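Side-chain contacts in 2-oxoglutarate carboxylase small subunit (Hydrogenobacter thermophilus, PDB 7KCT), which belongs to the biotin carboxylase family and has an ATP-grasp fold, modelled here with ADP, bicarbonate and magnesium ions: residues A[265-270]-A[282-287]; A[252-257]-A[290-295]; A[418-421]-A[426-429]; A[361-366]-A[392-397]. One frame throughout, in Å; residues are numbered along the deposited sequence.

Interaction 1 of 4, residues A[265-270]-A[282-287]; sequences SLVVKA and MEFIAD. With MG (magnesium ion), chain E; ADP (adenosine-5'-diphosphate), chain C.
In the ATP-grasp domain, Val267 of helix 257-273 packs against Met282 and Phe284, which face it from strand 278-286 of an antiparallel sheet. The strand alternates: Met282 and Phe284 face the helix, while Glu283 and Ile285 between them face the nucleotide. The Met282 side chain slides past Val267 in the reverse direction, and a bend at its last torsion (chi3 -148°) sets CE 3.5 Å from Val267 CB. The same methyl makes a tight contact with the helix backbone, 3.1 Å from Val267 O, and reaches Ala270 CB at 4.3 Å. The flexible thioether of methionine can follow the helix surface, and small Ala270 lets CE come close. Val267 CG1 comes in the plane of the Phe284 ring, at its edge, 3.7 Å from CZ. On the other side of the strand, Glu283 OE2 binds the magnesium ion at 2.2 Å, and OE1 accepts from a metal-bound water at 3.1 Å; Glu296 also binds this metal. The branched Ile285 packs by CD1 against the ADP ribose, 3.7 Å from C2'. Strand 278-286 runs between strands 215-223 and 292-298, and Met131 of helix 124-133 touches both Met282 and Ala270.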
loop_
_atom_site.group_PDB
_atom_site.type_symbol
_atom_site.label_atom_id
_atom_site.label_comp_id
_atom_site.label_asym_id
_atom_site.label_seq_id
_atom_site.Cartn_x
_atom_site.Cartn_y
_atom_site.Cartn_z
ATOM N N SER A 265 -23.843 -17.722 6.400
ATOM C CA SER A 265 -24.878 -17.713 7.434
ATOM C C SER A 265 -24.691 -18.864 8.397
ATOM O O SER A 265 -24.873 -18.701 9.608
ATOM C CB SER A 265 -26.273 -17.738 6.803
ATOM O OG SER A 265 -26.613 -16.437 6.331
ATOM N N LEU A 266 -24.296 -20.035 7.868
ATOM C CA LEU A 266 -24.073 -21.233 8.674
ATOM C C LEU A 266 -22.923 -21.045 9.659
ATOM O O LEU A 266 -22.955 -21.568 10.788
ATOM C CB LEU A 266 -23.755 -22.417 7.772
ATOM C CG LEU A 266 -24.996 -22.878 7.003
ATOM C CD1 LEU A 266 -24.757 -24.319 6.525
ATOM C CD2 LEU A 266 -26.369 -22.751 7.675
ATOM N N VAL A 267 -21.841 -20.397 9.214
ATOM C CA VAL A 267 -20.718 -20.210 10.122
ATOM C C VAL A 267 -21.077 -19.196 11.199
ATOM O O VAL A 267 -20.719 -19.371 12.363
ATOM C CB VAL A 267 -19.431 -19.788 9.383
ATOM C CG1 VAL A 267 -18.993 -20.864 8.440
ATOM C CG2 VAL A 267 -19.619 -18.506 8.674
ATOM N N VAL A 268 -21.805 -18.142 10.839
ATOM C CA VAL A 268 -22.250 -17.189 11.855
ATOM C C VAL A 268 -23.075 -17.914 12.915
ATOM O O VAL A 268 -22.747 -17.894 14.114
ATOM C CB VAL A 268 -23.039 -16.040 11.203
ATOM C CG1 VAL A 268 -23.788 -15.185 12.267
ATOM C CG2 VAL A 268 -22.128 -15.141 10.450
ATOM N N LYS A 269 -24.103 -18.652 12.467
ATOM C CA LYS A 269 -24.962 -19.404 13.391
ATOM C C LYS A 269 -24.153 -20.281 14.320
ATOM O O LYS A 269 -24.417 -20.348 15.519
ATOM C CB LYS A 269 -25.958 -20.272 12.603
ATOM C CG LYS A 269 -26.964 -21.070 13.472
ATOM C CD LYS A 269 -27.888 -21.975 12.638
ATOM C CE LYS A 269 -28.642 -22.957 13.534
ATOM N NZ LYS A 269 -29.311 -22.250 14.674
ATOM N N ALA A 270 -23.162 -20.975 13.793
ATOM C CA ALA A 270 -22.382 -21.840 14.659
ATOM C C ALA A 270 -21.498 -21.026 15.599
ATOM O O ALA A 270 -21.257 -21.435 16.736
ATOM C CB ALA A 270 -21.589 -22.812 13.805
ATOM N N MET A 282 -13.157 -20.309 10.122
ATOM C CA MET A 282 -13.617 -21.688 9.922
ATOM C C MET A 282 -13.118 -22.204 8.581
ATOM O O MET A 282 -13.360 -21.573 7.557
ATOM C CB MET A 282 -15.126 -21.744 10.012
ATOM C CG MET A 282 -15.561 -21.311 11.392
ATOM S SD MET A 282 -17.158 -21.995 11.449
ATOM C CE MET A 282 -18.032 -20.825 12.475
ATOM N N GLU A 283 -12.356 -23.306 8.598
ATOM C CA GLU A 283 -11.743 -23.791 7.376
ATOM C C GLU A 283 -12.571 -24.970 6.863
ATOM O O GLU A 283 -12.990 -25.827 7.661
ATOM C CB GLU A 283 -10.296 -24.203 7.629
ATOM C CG GLU A 283 -9.439 -23.052 8.237
ATOM C CD GLU A 283 -7.926 -23.319 8.245
ATOM O OE1 GLU A 283 -7.164 -22.366 7.987
ATOM O OE2 GLU A 283 -7.472 -24.448 8.568
ATOM N N PHE A 284 -12.827 -24.967 5.542
ATOM C CA PHE A 284 -13.575 -25.970 4.779
ATOM C C PHE A 284 -12.696 -26.557 3.674
ATOM O O PHE A 284 -11.810 -25.882 3.153
ATOM C CB PHE A 284 -14.773 -25.347 4.095
ATOM C CG PHE A 284 -15.776 -24.814 5.019
ATOM C CD1 PHE A 284 -15.585 -23.586 5.631
ATOM C CD2 PHE A 284 -16.928 -25.542 5.296
ATOM C CE1 PHE A 284 -16.529 -23.102 6.466
ATOM C CE2 PHE A 284 -17.879 -25.065 6.145
ATOM C CZ PHE A 284 -17.681 -23.850 6.737
ATOM N N ILE A 285 -12.947 -27.811 3.318
ATOM C CA ILE A 285 -12.478 -28.442 2.083
ATOM C C ILE A 285 -13.653 -28.450 1.108
ATOM O O ILE A 285 -14.780 -28.789 1.485
ATOM C CB ILE A 285 -11.991 -29.873 2.350
ATOM C CG1 ILE A 285 -10.704 -29.921 3.161
ATOM C CG2 ILE A 285 -11.775 -30.627 1.034
ATOM C CD1 ILE A 285 -9.541 -29.273 2.466
ATOM N N ALA A 286 -13.406 -28.116 -0.149
ATOM C CA ALA A 286 -14.446 -28.121 -1.170
ATOM C C ALA A 286 -14.173 -29.255 -2.152
ATOM O O ALA A 286 -13.049 -29.393 -2.649
ATOM C CB ALA A 286 -14.489 -26.787 -1.904
ATOM N N ASP A 287 -15.201 -30.058 -2.449
ATOM C CA ASP A 287 -14.996 -31.178 -3.361
ATOM C C ASP A 287 -15.180 -30.725 -4.804
ATOM O O ASP A 287 -15.481 -29.564 -5.081
ATOM C CB ASP A 287 -15.944 -32.342 -3.061
ATOM C CG ASP A 287 -17.392 -31.999 -3.341
ATOM O OD1 ASP A 287 -17.684 -30.965 -3.976
ATOM O OD2 ASP A 287 -18.256 -32.782 -2.915
HETATM MG MG MG E . -5.588 -25.439 9.032
HETATM P PB ADP C . -3.686 -27.690 10.081
HETATM O O1B ADP C . -2.276 -28.162 10.165
HETATM O O2B ADP C . -4.210 -26.577 9.210
HETATM O O3B ADP C . -4.458 -27.782 11.383
HETATM P PA ADP C . -5.888 -28.694 8.652
HETATM O O1A ADP C . -6.484 -27.385 8.276
HETATM O O2A ADP C . -6.849 -29.820 9.001
HETATM O O3A ADP C . -4.513 -29.107 9.277
HETATM O "O5'" ADP C . -5.649 -29.286 6.888
HETATM C "C5'" ADP C . -4.280 -29.091 6.376
HETATM C "C4'" ADP C . -4.458 -29.057 4.910
HETATM O "O4'" ADP C . -4.538 -30.456 4.553
HETATM C "C3'" ADP C . -5.724 -28.407 4.493
HETATM O "O3'" ADP C . -5.487 -27.050 4.102
HETATM C "C2'" ADP C . -5.966 -29.202 3.212
HETATM O "O2'" ADP C . -5.015 -28.832 2.142
HETATM C "C1'" ADP C . -5.562 -30.603 3.573
HETATM N N9 ADP C . -6.706 -31.379 4.109
HETATM C C8 ADP C . -7.249 -31.394 5.401
HETATM N N7 ADP C . -8.281 -32.273 5.490
HETATM C C5 ADP C . -8.418 -32.804 4.206
HETATM C C6 ADP C . -9.308 -33.761 3.655
HETATM N N6 ADP C . -10.269 -34.321 4.436
HETATM N N1 ADP C . -9.254 -34.095 2.341
HETATM C C2 ADP C . -8.256 -33.493 1.648
HETATM N N3 ADP C . -7.340 -32.589 2.033
HETATM C C4 ADP C . -7.448 -32.262 3.346
HETATM O O HOH W 1 -4.756 -23.337 9.770
HETATM O O HOH W 2 -4.784 -24.922 7.358
#

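Interaction 2 of 4, residues A[252-257]-A[290-295]; sequences SLLLTP and GNLYFI. With ADP (adenosine-5'-diphosphate), chain C.
Leu254, Leu255 and Leu292 meet with no ring taking part; adenine of ADP meets only the far end of 290-295, where Ile295 CD1 lies off one face, displaced beyond C8, 4.0 Å from that atom. The same methyl is 3.6 Å from the phosphate oxygen O1A. The leucine contact itself is loose and wholly aliphatic. Leu255 has an extended outer chain (chi2 -176°), which carries CD1 to 4.4 Å from Leu292 CD2 although its CB does not head straight for the strand. Leu254 CD2 approaches the other branch, Leu292 CD1, at 4.5 Å. One forked side chain thus serves two neighbours, a task for which leucine is well shaped. The loop's own form is held by an ST motif: Ser252 OG accepts from Leu255 N at 3.1 Å, almost straight at 173°. Gly290, at the turn before the strand, has a positive phi of 95°, where its lack of a side chain avoids the preceding carbonyl oxygen. Thr256 then caps the start of helix 257-273, whose Tyr263 OH bonds Leu292 N. The leucines pack on the sheet, with Phe219 of strand 215-223 touching both Leu255 and Leu292, and strand 278-286 paired alongside.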
loop_
_atom_site.group_PDB
_atom_site.type_symbol
_atom_site.label_atom_id
_atom_site.label_comp_id
_atom_site.label_asym_id
_atom_site.label_seq_id
_atom_site.Cartn_x
_atom_site.Cartn_y
_atom_site.Cartn_z
ATOM N N SER A 252 -12.941 -16.262 -2.904
ATOM C CA SER A 252 -12.732 -17.399 -3.785
ATOM C C SER A 252 -13.335 -17.084 -5.151
ATOM O O SER A 252 -14.234 -16.257 -5.269
ATOM C CB SER A 252 -13.402 -18.647 -3.208
ATOM O OG SER A 252 -14.803 -18.671 -3.551
ATOM N N LEU A 253 -12.820 -17.737 -6.198
ATOM C CA LEU A 253 -13.521 -17.753 -7.484
ATOM C C LEU A 253 -14.585 -18.835 -7.550
ATOM O O LEU A 253 -15.432 -18.810 -8.447
ATOM C CB LEU A 253 -12.528 -17.983 -8.624
ATOM C CG LEU A 253 -11.357 -16.984 -8.630
ATOM C CD1 LEU A 253 -10.249 -17.467 -9.513
ATOM C CD2 LEU A 253 -11.861 -15.602 -9.082
ATOM N N LEU A 254 -14.539 -19.794 -6.627
ATOM C CA LEU A 254 -15.444 -20.934 -6.711
ATOM C C LEU A 254 -16.878 -20.519 -6.437
ATOM O O LEU A 254 -17.784 -20.813 -7.227
ATOM C CB LEU A 254 -15.006 -22.019 -5.740
ATOM C CG LEU A 254 -15.867 -23.277 -5.660
ATOM C CD1 LEU A 254 -15.682 -24.194 -6.867
ATOM C CD2 LEU A 254 -15.529 -24.007 -4.396
ATOM N N LEU A 255 -17.102 -19.864 -5.306
ATOM C CA LEU A 255 -18.446 -19.591 -4.822
ATOM C C LEU A 255 -19.131 -18.438 -5.539
ATOM O O LEU A 255 -18.537 -17.377 -5.770
ATOM C CB LEU A 255 -18.400 -19.291 -3.326
ATOM C CG LEU A 255 -17.821 -20.358 -2.416
ATOM C CD1 LEU A 255 -18.004 -19.825 -1.016
ATOM C CD2 LEU A 255 -18.564 -21.649 -2.631
ATOM N N THR A 256 -20.420 -18.642 -5.831
ATOM C CA THR A 256 -21.299 -17.586 -6.286
ATOM C C THR A 256 -21.707 -16.742 -5.096
ATOM O O THR A 256 -21.581 -17.167 -3.949
ATOM C CB THR A 256 -22.538 -18.192 -6.938
ATOM O OG1 THR A 256 -23.295 -18.836 -5.897
ATOM C CG2 THR A 256 -22.150 -19.211 -8.015
ATOM N N PRO A 257 -22.278 -15.565 -5.326
ATOM C CA PRO A 257 -22.708 -14.755 -4.174
ATOM C C PRO A 257 -23.753 -15.446 -3.302
ATOM O O PRO A 257 -23.804 -15.199 -2.092
ATOM C CB PRO A 257 -23.244 -13.476 -4.822
ATOM C CG PRO A 257 -22.552 -13.440 -6.232
ATOM C CD PRO A 257 -22.512 -14.893 -6.618
ATOM N N GLY A 290 -18.289 -28.861 -5.936
ATOM C CA GLY A 290 -18.513 -27.537 -5.366
ATOM C C GLY A 290 -19.066 -27.472 -3.952
ATOM O O GLY A 290 -19.461 -26.382 -3.513
ATOM N N ASN A 291 -19.079 -28.579 -3.216
ATOM C CA ASN A 291 -19.660 -28.645 -1.880
ATOM C C ASN A 291 -18.593 -28.511 -0.802
ATOM O O ASN A 291 -17.526 -29.120 -0.901
ATOM C CB ASN A 291 -20.396 -29.977 -1.681
ATOM C CG ASN A 291 -21.551 -30.182 -2.671
ATOM O OD1 ASN A 291 -22.463 -29.371 -2.740
ATOM N ND2 ASN A 291 -21.463 -31.221 -3.480
ATOM N N LEU A 292 -18.913 -27.760 0.252
ATOM C CA LEU A 292 -17.989 -27.501 1.355
ATOM C C LEU A 292 -18.243 -28.395 2.566
ATOM O O LEU A 292 -19.391 -28.631 2.950
ATOM C CB LEU A 292 -18.097 -26.028 1.766
ATOM C CG LEU A 292 -17.214 -25.022 1.016
ATOM C CD1 LEU A 292 -17.179 -25.330 -0.444
ATOM C CD2 LEU A 292 -17.708 -23.586 1.264
ATOM N N TYR A 293 -17.152 -28.869 3.167
ATOM C CA TYR A 293 -17.151 -29.636 4.402
ATOM C C TYR A 293 -16.157 -29.037 5.396
ATOM O O TYR A 293 -14.971 -28.832 5.076
ATOM C CB TYR A 293 -16.773 -31.083 4.134
ATOM C CG TYR A 293 -17.599 -31.711 3.037
ATOM C CD1 TYR A 293 -17.252 -31.532 1.692
ATOM C CD2 TYR A 293 -18.724 -32.480 3.328
ATOM C CE1 TYR A 293 -18.007 -32.119 0.654
ATOM C CE2 TYR A 293 -19.473 -33.093 2.301
ATOM C CZ TYR A 293 -19.120 -32.895 0.972
ATOM O OH TYR A 293 -19.879 -33.477 -0.028
ATOM N N PHE A 294 -16.628 -28.834 6.620
ATOM C CA PHE A 294 -15.832 -28.183 7.636
ATOM C C PHE A 294 -14.736 -29.112 8.069
ATOM O O PHE A 294 -14.940 -30.328 8.178
ATOM C CB PHE A 294 -16.707 -27.805 8.823
ATOM C CG PHE A 294 -15.939 -27.420 10.072
ATOM C CD1 PHE A 294 -15.486 -28.377 10.950
ATOM C CD2 PHE A 294 -15.687 -26.079 10.355
ATOM C CE1 PHE A 294 -14.805 -28.009 12.124
ATOM C CE2 PHE A 294 -15.021 -25.687 11.527
ATOM C CZ PHE A 294 -14.562 -26.647 12.404
ATOM N N ILE A 295 -13.553 -28.553 8.270
ATOM C CA ILE A 295 -12.473 -29.365 8.799
ATOM C C ILE A 295 -11.842 -28.838 10.088
ATOM O O ILE A 295 -11.271 -29.628 10.858
ATOM C CB ILE A 295 -11.363 -29.569 7.741
ATOM C CG1 ILE A 295 -10.856 -28.214 7.210
ATOM C CG2 ILE A 295 -11.891 -30.513 6.594
ATOM C CD1 ILE A 295 -9.468 -28.287 6.452
HETATM P PB ADP C . -3.686 -27.690 10.081
HETATM O O1B ADP C . -2.276 -28.162 10.165
HETATM O O2B ADP C . -4.210 -26.577 9.210
HETATM O O3B ADP C . -4.458 -27.782 11.383
HETATM P PA ADP C . -5.888 -28.694 8.652
HETATM O O1A ADP C . -6.484 -27.385 8.276
HETATM O O2A ADP C . -6.849 -29.820 9.001
HETATM O O3A ADP C . -4.513 -29.107 9.277
HETATM O "O5'" ADP C . -5.649 -29.286 6.888
HETATM C "C5'" ADP C . -4.280 -29.091 6.376
HETATM C "C4'" ADP C . -4.458 -29.057 4.910
HETATM O "O4'" ADP C . -4.538 -30.456 4.553
HETATM C "C3'" ADP C . -5.724 -28.407 4.493
HETATM O "O3'" ADP C . -5.487 -27.050 4.102
HETATM C "C2'" ADP C . -5.966 -29.202 3.212
HETATM O "O2'" ADP C . -5.015 -28.832 2.142
HETATM C "C1'" ADP C . -5.562 -30.603 3.573
HETATM N N9 ADP C . -6.706 -31.379 4.109
HETATM C C8 ADP C . -7.249 -31.394 5.401
HETATM N N7 ADP C . -8.281 -32.273 5.490
HETATM C C5 ADP C . -8.418 -32.804 4.206
HETATM C C6 ADP C . -9.308 -33.761 3.655
HETATM N N6 ADP C . -10.269 -34.321 4.436
HETATM N N1 ADP C . -9.254 -34.095 2.341
HETATM C C2 ADP C . -8.256 -33.493 1.648
HETATM N N3 ADP C . -7.340 -32.589 2.033
HETATM C C4 ADP C . -7.448 -32.262 3.346
#

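Interaction 3 of 4, residues A[418-421]-A[426-429]; sequences YEIS and TIPL
The backbones of Tyr418 and Ile427 come within 7.9 Å of each other, CA to CA, where the chain leaves the short strand 419-420 and, after a six-residue link, enters helix 427-435. Nearly everything then depends on one methyl. Ile427 holds its longer branch outstretched (chi2 169°), so that CD1 reaches into the angle between Ile420 and Tyr418. The two isoleucines cross at about a right angle and meet end to end, CD1 of Ile420 lying 3.7 Å from CD1 of Ile427. Ile427 CD1 also lies 4.1 Å from Tyr418 CB and 3.6 Å from Tyr418 O, touching the root of the tyrosine and its carbonyl. The ring itself swings off, since CG stands roughly anti to the backbone N (chi1 -154°), and its hydroxyl bonds that of Tyr366. Ile347 of strand 341-351 packs on both isoleucines, extending the apolar patch into the large sheet. Polar groups nearby bond elsewhere: Thr426 OG1 is bonded to Arg346 O and Asn348 N, and Glu419, which points away from the helix, makes a salt bridge with Arg49 of the second subunit. The side-chain contact is therefore apolar and non-directional, with the methyl also resting beside one backbone carbonyl: position depends on the fit of branched side chains, while directional bonding is left to groups around them.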
loop_
_atom_site.group_PDB
_atom_site.type_symbol
_atom_site.label_atom_id
_atom_site.label_comp_id
_atom_site.label_asym_id
_atom_site.label_seq_id
_atom_site.Cartn_x
_atom_site.Cartn_y
_atom_site.Cartn_z
ATOM N N TYR A 418 10.387 -6.821 -6.398
ATOM C CA TYR A 418 10.760 -7.014 -5.009
ATOM C C TYR A 418 12.153 -7.638 -4.967
ATOM O O TYR A 418 12.310 -8.838 -5.227
ATOM C CB TYR A 418 9.727 -7.898 -4.313
ATOM C CG TYR A 418 9.586 -7.719 -2.803
ATOM C CD1 TYR A 418 10.655 -7.358 -2.001
ATOM C CD2 TYR A 418 8.347 -7.903 -2.194
ATOM C CE1 TYR A 418 10.496 -7.188 -0.626
ATOM C CE2 TYR A 418 8.184 -7.785 -0.827
ATOM C CZ TYR A 418 9.252 -7.423 -0.038
ATOM O OH TYR A 418 9.042 -7.276 1.331
ATOM N N GLU A 419 13.156 -6.841 -4.591
ATOM C CA GLU A 419 14.548 -7.299 -4.576
ATOM C C GLU A 419 14.919 -7.756 -3.168
ATOM O O GLU A 419 14.818 -6.964 -2.217
ATOM C CB GLU A 419 15.526 -6.204 -5.024
ATOM C CG GLU A 419 16.998 -6.755 -5.077
ATOM C CD GLU A 419 17.995 -5.834 -5.729
ATOM O OE1 GLU A 419 19.079 -6.316 -6.157
ATOM O OE2 GLU A 419 17.716 -4.638 -5.767
ATOM N N ILE A 420 15.383 -9.014 -3.045
ATOM C CA ILE A 420 15.908 -9.585 -1.795
ATOM C C ILE A 420 17.122 -10.427 -2.169
ATOM O O ILE A 420 16.992 -11.374 -2.952
ATOM C CB ILE A 420 14.900 -10.475 -1.034
ATOM C CG1 ILE A 420 13.598 -9.703 -0.771
ATOM C CG2 ILE A 420 15.439 -10.943 0.336
ATOM C CD1 ILE A 420 12.466 -10.410 -0.061
ATOM N N SER A 421 18.300 -10.054 -1.681
ATOM C CA SER A 421 19.453 -10.922 -1.861
ATOM C C SER A 421 20.003 -11.304 -0.495
ATOM O O SER A 421 19.766 -10.655 0.538
ATOM C CB SER A 421 20.579 -10.279 -2.716
ATOM O OG SER A 421 21.252 -9.345 -1.934
ATOM N N THR A 426 10.955 -17.444 -1.905
ATOM C CA THR A 426 9.908 -17.943 -2.779
ATOM C C THR A 426 9.585 -17.014 -3.938
ATOM O O THR A 426 8.712 -17.364 -4.745
ATOM C CB THR A 426 8.617 -18.168 -1.999
ATOM O OG1 THR A 426 8.343 -16.976 -1.262
ATOM C CG2 THR A 426 8.759 -19.309 -1.034
ATOM N N ILE A 427 10.234 -15.845 -4.065
ATOM C CA ILE A 427 9.804 -14.863 -5.071
ATOM C C ILE A 427 9.839 -15.441 -6.487
ATOM O O ILE A 427 8.834 -15.325 -7.207
ATOM C CB ILE A 427 10.624 -13.575 -4.937
ATOM C CG1 ILE A 427 10.182 -12.836 -3.682
ATOM C CG2 ILE A 427 10.478 -12.704 -6.195
ATOM C CD1 ILE A 427 11.100 -11.662 -3.282
ATOM N N PRO A 428 10.921 -16.058 -6.943
ATOM C CA PRO A 428 10.899 -16.559 -8.334
ATOM C C PRO A 428 9.788 -17.596 -8.584
ATOM O O PRO A 428 9.144 -17.583 -9.645
ATOM C CB PRO A 428 12.292 -17.161 -8.527
ATOM C CG PRO A 428 13.178 -16.525 -7.424
ATOM C CD PRO A 428 12.230 -16.234 -6.286
ATOM N N LEU A 429 9.551 -18.502 -7.633
ATOM C CA LEU A 429 8.427 -19.434 -7.790
ATOM C C LEU A 429 7.112 -18.689 -7.881
ATOM O O LEU A 429 6.248 -19.031 -8.687
ATOM C CB LEU A 429 8.405 -20.425 -6.624
ATOM C CG LEU A 429 7.160 -21.288 -6.478
ATOM C CD1 LEU A 429 7.295 -22.489 -7.418
ATOM C CD2 LEU A 429 6.989 -21.720 -5.047
#

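Interaction 4 of 4, residues A[361-366]-A[392-397]; sequences GTIERY and SLIAKL
Ile394 and Ala395, though consecutive, both point toward segment 361-366, because strand 393-401 carries a classic beta bulge in which the two residues face the single residue Ile347 of strand 341-351. The near-helical backbone angles of Ile394 (phi -99°, psi -45°), the usual conformation of the first bulge residue, interrupt the alternation and give the sheet of the biotin carboxylase C-terminal domain two neighbouring side chains on one side. The backbones stay well apart, 9.9 Å between the CA atoms of Ile363 and Ile394, so long side chains must span the gap. Ile363 does so with an extended branch (chi2 -172°), bringing CD1 to 4.3 Å from Ile394 CG2. The same methyl of Ile394 lies obliquely to the Tyr366 ring, 4.4 Å from CE1. An isoleucine is apt here, its short branch serving both partners. The small Ala395 accommodates the far end of the tyrosine, whose hydroxyl, besides its hydrogen bond with Tyr418, makes one with His378 ND1; tyrosine thus combines an apolar ring with a polar end that is satisfied inside the domain. Ile420 of strand 419-420 packs on both Ile363 and Tyr366 as well. Beyond the bulge alternation resumes, and Lys396 turns to a salt bridge with Glu21. At the end of the aromatic side chain, Tyr366 OH stands 4.3 Å from Ala395 CB.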
loop_
_atom_site.group_PDB
_atom_site.type_symbol
_atom_site.label_atom_id
_atom_site.label_comp_id
_atom_site.label_asym_id
_atom_site.label_seq_id
_atom_site.Cartn_x
_atom_site.Cartn_y
_atom_site.Cartn_z
ATOM N N GLY A 361 20.598 -17.065 6.906
ATOM C CA GLY A 361 21.493 -16.050 6.380
ATOM C C GLY A 361 21.005 -14.640 6.723
ATOM O O GLY A 361 20.206 -14.447 7.639
ATOM N N THR A 362 21.560 -13.669 5.999
ATOM C CA THR A 362 21.373 -12.249 6.289
ATOM C C THR A 362 20.967 -11.509 5.014
ATOM O O THR A 362 21.584 -11.669 3.960
ATOM C CB THR A 362 22.667 -11.634 6.855
ATOM O OG1 THR A 362 23.038 -12.343 8.047
ATOM C CG2 THR A 362 22.459 -10.088 7.171
ATOM N N ILE A 363 19.922 -10.701 5.099
ATOM C CA ILE A 363 19.468 -9.964 3.929
ATOM C C ILE A 363 20.493 -8.894 3.600
ATOM O O ILE A 363 20.914 -8.135 4.481
ATOM C CB ILE A 363 18.081 -9.354 4.199
ATOM C CG1 ILE A 363 17.075 -10.502 4.307
ATOM C CG2 ILE A 363 17.700 -8.425 3.096
ATOM C CD1 ILE A 363 15.599 -10.053 4.385
ATOM N N GLU A 364 20.900 -8.839 2.331
ATOM C CA GLU A 364 21.844 -7.853 1.819
ATOM C C GLU A 364 21.012 -6.817 1.065
ATOM O O GLU A 364 20.518 -5.852 1.657
ATOM C CB GLU A 364 22.887 -8.512 0.904
ATOM N N ARG A 365 20.765 -7.053 -0.213
ATOM C CA ARG A 365 19.948 -6.122 -0.976
ATOM C C ARG A 365 18.478 -6.275 -0.580
ATOM O O ARG A 365 17.987 -7.386 -0.355
ATOM C CB ARG A 365 20.138 -6.323 -2.478
ATOM C CG ARG A 365 21.550 -5.989 -3.024
ATOM C CD ARG A 365 21.761 -6.588 -4.421
ATOM N NE ARG A 365 23.162 -6.489 -4.842
ATOM N N TYR A 366 17.783 -5.144 -0.458
ATOM C CA TYR A 366 16.380 -5.189 -0.043
ATOM C C TYR A 366 15.671 -3.958 -0.590
ATOM O O TYR A 366 16.006 -2.829 -0.218
ATOM C CB TYR A 366 16.262 -5.249 1.478
ATOM C CG TYR A 366 14.905 -5.622 1.961
ATOM C CD1 TYR A 366 14.421 -6.919 1.803
ATOM C CD2 TYR A 366 14.080 -4.687 2.529
ATOM C CE1 TYR A 366 13.168 -7.279 2.255
ATOM C CE2 TYR A 366 12.802 -5.021 2.957
ATOM C CZ TYR A 366 12.344 -6.318 2.801
ATOM O OH TYR A 366 11.080 -6.656 3.237
ATOM N N SER A 392 9.863 -18.882 8.602
ATOM C CA SER A 392 10.718 -18.315 7.553
ATOM C C SER A 392 10.099 -17.111 6.854
ATOM O O SER A 392 10.725 -16.554 5.933
ATOM C CB SER A 392 11.076 -19.377 6.498
ATOM O OG SER A 392 9.900 -19.948 5.928
ATOM N N LEU A 393 8.934 -16.658 7.314
ATOM C CA LEU A 393 8.229 -15.551 6.682
ATOM C C LEU A 393 9.053 -14.277 6.791
ATOM O O LEU A 393 9.529 -13.927 7.871
ATOM C CB LEU A 393 6.853 -15.386 7.334
ATOM C CG LEU A 393 5.887 -14.421 6.627
ATOM C CD1 LEU A 393 5.674 -14.803 5.166
ATOM C CD2 LEU A 393 4.565 -14.388 7.401
ATOM N N ILE A 394 9.312 -13.653 5.650
ATOM C CA ILE A 394 9.982 -12.353 5.559
ATOM C C ILE A 394 8.971 -11.227 5.370
ATOM O O ILE A 394 9.116 -10.140 5.924
ATOM C CB ILE A 394 10.981 -12.321 4.378
ATOM C CG1 ILE A 394 12.201 -13.188 4.530
ATOM C CG2 ILE A 394 11.421 -10.849 4.062
ATOM C CD1 ILE A 394 12.934 -13.300 3.220
ATOM N N ALA A 395 8.009 -11.433 4.474
ATOM C CA ALA A 395 7.122 -10.359 4.071
ATOM C C ALA A 395 5.880 -11.009 3.494
ATOM O O ALA A 395 5.910 -12.169 3.074
ATOM C CB ALA A 395 7.777 -9.441 3.045
ATOM N N LYS A 396 4.780 -10.292 3.572
ATOM C CA LYS A 396 3.553 -10.635 2.854
ATOM C C LYS A 396 3.337 -9.529 1.848
ATOM O O LYS A 396 3.332 -8.341 2.212
ATOM C CB LYS A 396 2.343 -10.759 3.777
ATOM C CG LYS A 396 2.617 -11.643 4.977
ATOM C CD LYS A 396 1.369 -11.969 5.808
ATOM C CE LYS A 396 0.777 -10.744 6.493
ATOM N NZ LYS A 396 0.105 -11.131 7.761
ATOM N N LEU A 397 3.249 -9.890 0.587
ATOM C CA LEU A 397 2.917 -8.942 -0.460
ATOM C C LEU A 397 1.438 -9.100 -0.787
ATOM O O LEU A 397 1.002 -10.200 -1.121
ATOM C CB LEU A 397 3.773 -9.189 -1.690
ATOM C CG LEU A 397 3.631 -8.262 -2.869
ATOM C CD1 LEU A 397 3.887 -6.886 -2.372
ATOM C CD2 LEU A 397 4.656 -8.763 -3.916
#

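Interactions 1 and 2 lie in the ATP-grasp domain and interactions 3 and 4 in the biotin carboxylase C-terminal domain. The first two have centres 9 Å apart and share neighbouring strands 278-286 and 292-298, paired through Glu283 O to Ile295 N at 2.8 Å; along the chain, 265-287 falls between the two segments of interaction 2, and a segment of each also borders the same ADP. Interaction 4 closes before interaction 3 opens, yet their centres are also 9 Å apart, and Ser421 O meets Glu364 N at 2.8 Å. Between the pairs, centres are about 32 to 35 Å apart and nothing touches, so the two pairs belong to separate parts of the fold.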